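Local coordinates for protein dihydropteroate synthase (Anaplasma phagocytophilum, PDB 6UCZ) that probably catalyses the condensation of 6-hydroxymethyl-7,8-dihydropterin pyrophosphate with p-aminobenzoate to 7,8-dihydropteroate in folate synthesis, and is captured here with pterin-6-yl-methyl-monophosphate, at residues S217-I220 / A221-G225; I283-K286 / I287-L291. All coordinates share one frame; numbering follows the deposited sequence.

Contact 1: residues S217-I220 / A221-G225; sequences SWYI and AKNIG
Ser217 gives its carbonyl to Ala221 one turn on, N of Ala221 lying 3.1 Å from O of Ser217 in a nearly straight bond (172° at the hydrogen). The methyl CB of Ala221 rests beside that same oxygen, while the hydroxyl of Ser217 leaves the helix to accept the backbone N-H of Gly209. Trp218 repeats the backbone pattern, its O 2.8 Å from N of Lys222, and its indole is held by Met243, whose O accepts NE1, and by Phe244, met edge-to-face. At Tyr219 the side chains themselves come together. CG stands anti to the backbone N (chi1 -179°), which carries the ring outward from the helix on the flank where Asn223 follows, and the amide end of Asn223 sits over the centre of one ring face. CE of Lys222 reaches the same ring obliquely, 4.2 Å from CD2. Tyr219 O also receives N of Asn223 at 3.1 Å, but the bond is bent to 137°. Ile220 sends its branches toward Leu178 and Ile181 of helix 174-194, and its O is the second, weak acceptor of N of Asn223, at 3.0 Å. N of Asn223 is thus shared between two carbonyls where the residue leaves helical geometry, and N of Ile224 turns back to O of Ala221. The whole is a helix end, broken at Asn223, that runs on into the short helix 224-228, on the outer helical layer of the TIM-barrel fold of dihydropteroate synthases.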
loop_
_atom_site.group_PDB
_atom_site.type_symbol
_atom_site.label_atom_id
_atom_site.label_comp_id
_atom_site.label_asym_id
_atom_site.label_seq_id
_atom_site.Cartn_x
_atom_site.Cartn_y
_atom_site.Cartn_z
ATOM N N SER A 217 -11.187 -9.694 -6.149
ATOM C CA SER A 217 -10.614 -8.954 -5.026
ATOM C C SER A 217 -11.212 -9.402 -3.701
ATOM O O SER A 217 -10.499 -9.487 -2.696
ATOM C CB SER A 217 -10.813 -7.451 -5.209
ATOM O OG SER A 217 -9.970 -6.960 -6.244
ATOM N N TRP A 218 -12.517 -9.699 -3.673
ATOM C CA TRP A 218 -13.104 -10.251 -2.452
ATOM C C TRP A 218 -12.545 -11.634 -2.151
ATOM O O TRP A 218 -12.279 -11.962 -0.987
ATOM C CB TRP A 218 -14.644 -10.299 -2.559
ATOM C CG TRP A 218 -15.243 -8.958 -2.339
ATOM C CD1 TRP A 218 -15.701 -8.082 -3.287
ATOM C CD2 TRP A 218 -15.410 -8.313 -1.079
ATOM N NE1 TRP A 218 -16.134 -6.925 -2.687
ATOM C CE2 TRP A 218 -15.966 -7.041 -1.330
ATOM C CE3 TRP A 218 -15.128 -8.681 0.246
ATOM C CZ2 TRP A 218 -16.260 -6.142 -0.307
ATOM C CZ3 TRP A 218 -15.419 -7.783 1.262
ATOM C CH2 TRP A 218 -15.979 -6.532 0.981
ATOM N N TYR A 219 -12.382 -12.466 -3.186
ATOM C CA TYR A 219 -11.815 -13.799 -2.987
ATOM C C TYR A 219 -10.440 -13.721 -2.333
ATOM O O TYR A 219 -10.131 -14.498 -1.421
ATOM C CB TYR A 219 -11.737 -14.545 -4.325
ATOM C CG TYR A 219 -11.179 -15.951 -4.214
ATOM C CD1 TYR A 219 -9.807 -16.190 -4.276
ATOM C CD2 TYR A 219 -12.024 -17.037 -4.031
ATOM C CE1 TYR A 219 -9.296 -17.488 -4.169
ATOM C CE2 TYR A 219 -11.529 -18.332 -3.928
ATOM C CZ TYR A 219 -10.165 -18.549 -3.995
ATOM O OH TYR A 219 -9.681 -19.836 -3.891
ATOM N N ILE A 220 -9.598 -12.796 -2.796
ATOM C CA ILE A 220 -8.256 -12.650 -2.237
ATOM C C ILE A 220 -8.331 -12.203 -0.780
ATOM O O ILE A 220 -7.661 -12.758 0.100
ATOM C CB ILE A 220 -7.438 -11.649 -3.072
ATOM C CG1 ILE A 220 -7.243 -12.149 -4.515
ATOM C CG2 ILE A 220 -6.106 -11.345 -2.375
ATOM C CD1 ILE A 220 -6.583 -13.494 -4.600
ATOM N N ALA A 221 -9.120 -11.161 -0.512
ATOM C CA ALA A 221 -9.298 -10.696 0.863
ATOM C C ALA A 221 -9.766 -11.836 1.764
ATOM O O ALA A 221 -9.200 -12.064 2.841
ATOM C CB ALA A 221 -10.295 -9.532 0.896
ATOM N N LYS A 222 -10.776 -12.597 1.316
ATOM C CA LYS A 222 -11.289 -13.688 2.141
ATOM C C LYS A 222 -10.207 -14.712 2.436
ATOM O O LYS A 222 -10.187 -15.307 3.521
ATOM C CB LYS A 222 -12.483 -14.362 1.453
ATOM C CG LYS A 222 -12.732 -15.798 1.894
ATOM C CD LYS A 222 -13.959 -16.414 1.234
ATOM C CE LYS A 222 -13.800 -16.536 -0.277
ATOM N NZ LYS A 222 -14.928 -17.300 -0.904
ATOM N N ASN A 223 -9.291 -14.924 1.492
ATOM C CA ASN A 223 -8.268 -15.951 1.626
ATOM C C ASN A 223 -6.891 -15.356 1.912
ATOM O O ASN A 223 -5.869 -15.963 1.585
ATOM C CB ASN A 223 -8.231 -16.828 0.372
ATOM C CG ASN A 223 -9.429 -17.760 0.276
ATOM O OD1 ASN A 223 -10.336 -17.571 -0.540
ATOM N ND2 ASN A 223 -9.435 -18.771 1.119
ATOM N N ILE A 224 -6.849 -14.182 2.551
ATOM C CA ILE A 224 -5.583 -13.495 2.776
ATOM C C ILE A 224 -4.650 -14.322 3.656
ATOM O O ILE A 224 -3.428 -14.144 3.606
ATOM C CB ILE A 224 -5.843 -12.090 3.377
ATOM C CG1 ILE A 224 -4.606 -11.201 3.220
ATOM C CG2 ILE A 224 -6.262 -12.186 4.854
ATOM C CD1 ILE A 224 -4.308 -10.832 1.773
ATOM N N GLY A 225 -5.201 -15.229 4.467
ATOM C CA GLY A 225 -4.372 -16.110 5.276
ATOM C C GLY A 225 -3.428 -16.979 4.463
ATOM O O GLY A 225 -2.352 -17.345 4.945
#

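Contact 2: residues I283-K286 / I287-L291; sequences ISIK and IANLL
Backbone bonds bind Ile283 to Ile287, Ser284 to Ala288, Ile285 to Asn289 and Lys286 to Leu290, four successive i to i+4 links of one regular helix. The close-packed part is the side that faces helix 255-267. There Ala288 presents only a methyl group, whose CB lies 3.5 Å from O of Ile285 and close to O of Ser284, and it packs on Ala266; Ser284, touching Ser262 and Thr263, in one of its two conformers turns its hydroxyl back to O of Thr281. Next to this side, Ile285 and Asn289 run alongside each other in the same direction, CG2 of Ile285 being 3.8 Å from ND2 of Asn289. The other end of that amide, OD1, accepts the backbone N-H of Val28 and so ties the helix to the beginning of the modelled chain. The solvent side is looser. Ile283 and Ile287 are both exposed, and their main apolar touch is CG2 of Ile283 against CD1 of Ile287 at 4.1 Å; with CG1 beside its own backbone N (chi1 -74°), Ile287 leans back over the preceding turn, CG1 3.4 Å from O of Ile283. Leu290 lays CG at 3.5 Å from O of Lys286, while the long chain of Lys286 heads outward. This is a regular alpha helix whose small residues Ser284 and Ala288 let it lie on helix 255-267, the C-terminal helix after the last strand, 272-275, of the TIM barrel.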
loop_
_atom_site.group_PDB
_atom_site.type_symbol
_atom_site.label_atom_id
_atom_site.label_comp_id
_atom_site.label_asym_id
_atom_site.label_seq_id
_atom_site.Cartn_x
_atom_site.Cartn_y
_atom_site.Cartn_z
ATOM N N ILE A 283 -10.888 2.107 14.966
ATOM C CA ILE A 283 -12.033 1.432 15.577
ATOM C C ILE A 283 -12.109 -0.018 15.116
ATOM O O ILE A 283 -12.350 -0.924 15.927
ATOM C CB ILE A 283 -13.327 2.206 15.266
ATOM C CG1 ILE A 283 -13.247 3.584 15.932
ATOM C CG2 ILE A 283 -14.591 1.413 15.746
ATOM C CD1 ILE A 283 -14.354 4.539 15.535
ATOM N N SER A 284 -11.863 -0.269 13.820
ATOM C CA SER A 284 -11.931 -1.639 13.325
ATOM C C SER A 284 -10.888 -2.524 14.002
ATOM O O SER A 284 -11.163 -3.694 14.292
ATOM C CB SER A 284 -11.771 -1.675 11.799
ATOM O OG SER A 284 -10.412 -1.676 11.416
ATOM N N ILE A 285 -9.700 -1.985 14.278
ATOM C CA ILE A 285 -8.648 -2.804 14.869
ATOM C C ILE A 285 -8.934 -3.060 16.336
ATOM O O ILE A 285 -8.697 -4.161 16.845
ATOM C CB ILE A 285 -7.270 -2.145 14.657
ATOM C CG1 ILE A 285 -6.881 -2.178 13.169
ATOM C CG2 ILE A 285 -6.211 -2.831 15.491
ATOM C CD1 ILE A 285 -5.725 -1.215 12.836
ATOM N N LYS A 286 -9.445 -2.051 17.043
ATOM C CA LYS A 286 -9.832 -2.243 18.435
ATOM C C LYS A 286 -10.919 -3.301 18.570
ATOM O O LYS A 286 -10.915 -4.086 19.526
ATOM C CB LYS A 286 -10.287 -0.914 19.037
ATOM C CG LYS A 286 -9.111 0.036 19.359
ATOM C CD LYS A 286 -9.568 1.472 19.575
ATOM C CE LYS A 286 -8.378 2.428 19.603
ATOM N NZ LYS A 286 -7.334 1.953 20.548
ATOM N N ILE A 287 -11.869 -3.329 17.632
ATOM C CA ILE A 287 -12.912 -4.351 17.673
ATOM C C ILE A 287 -12.306 -5.723 17.429
ATOM O O ILE A 287 -12.616 -6.684 18.141
ATOM C CB ILE A 287 -14.032 -4.010 16.671
ATOM C CG1 ILE A 287 -14.879 -2.851 17.213
ATOM C CG2 ILE A 287 -14.928 -5.230 16.381
ATOM C CD1 ILE A 287 -15.994 -2.440 16.262
ATOM N N ALA A 288 -11.410 -5.834 16.438
ATOM C CA ALA A 288 -10.721 -7.100 16.207
ATOM C C ALA A 288 -9.987 -7.563 17.457
ATOM O O ALA A 288 -10.005 -8.756 17.789
ATOM C CB ALA A 288 -9.740 -6.969 15.033
ATOM N N ASN A 289 -9.328 -6.631 18.159
ATOM C CA ASN A 289 -8.630 -6.977 19.397
ATOM C C ASN A 289 -9.584 -7.534 20.445
ATOM O O ASN A 289 -9.217 -8.428 21.219
ATOM C CB ASN A 289 -7.894 -5.755 19.946
ATOM C CG ASN A 289 -6.506 -5.604 19.340
ATOM O OD1 ASN A 289 -5.775 -6.584 19.195
ATOM N ND2 ASN A 289 -6.150 -4.378 18.963
ATOM N N LEU A 290 -10.803 -7.000 20.512
ATOM C CA LEU A 290 -11.765 -7.486 21.501
ATOM C C LEU A 290 -12.370 -8.826 21.116
ATOM O O LEU A 290 -12.996 -9.473 21.961
ATOM C CB LEU A 290 -12.865 -6.449 21.724
ATOM C CG LEU A 290 -12.410 -5.192 22.462
ATOM C CD1 LEU A 290 -13.380 -4.040 22.266
ATOM C CD2 LEU A 290 -12.288 -5.502 23.949
ATOM N N LEU A 291 -12.145 -9.284 19.891
ATOM C CA LEU A 291 -12.650 -10.564 19.416
ATOM C C LEU A 291 -11.597 -11.659 19.499
ATOM O O LEU A 291 -11.849 -12.783 19.054
ATOM C CB LEU A 291 -13.174 -10.431 17.980
ATOM C CG LEU A 291 -14.391 -9.497 17.929
ATOM C CD1 LEU A 291 -14.803 -9.218 16.488
ATOM C CD2 LEU A 291 -15.558 -10.077 18.760
#

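In the fold
Contact 1 and contact 2 are separate helical turns, in series along the chain, with centres 19 Å apart and nearest atoms about 12 Å apart, so they do not touch. Both belong to the outer helices around the parallel barrel: helix 214-222 follows strand 202-205, and helix 278-290 follows strand 272-275. These strands carry or lead into ligand residues, Asp205 from the first and Arg274 from the second, with His276 just after. The side chain of Ser217 in contact 1 is about 9 Å from the bound pterin-6-yl-methyl-monophosphate. Neither contact contains a ligand residue; helix 255-267 backs contact 2, whereas contact 1 leans on helix 174-194.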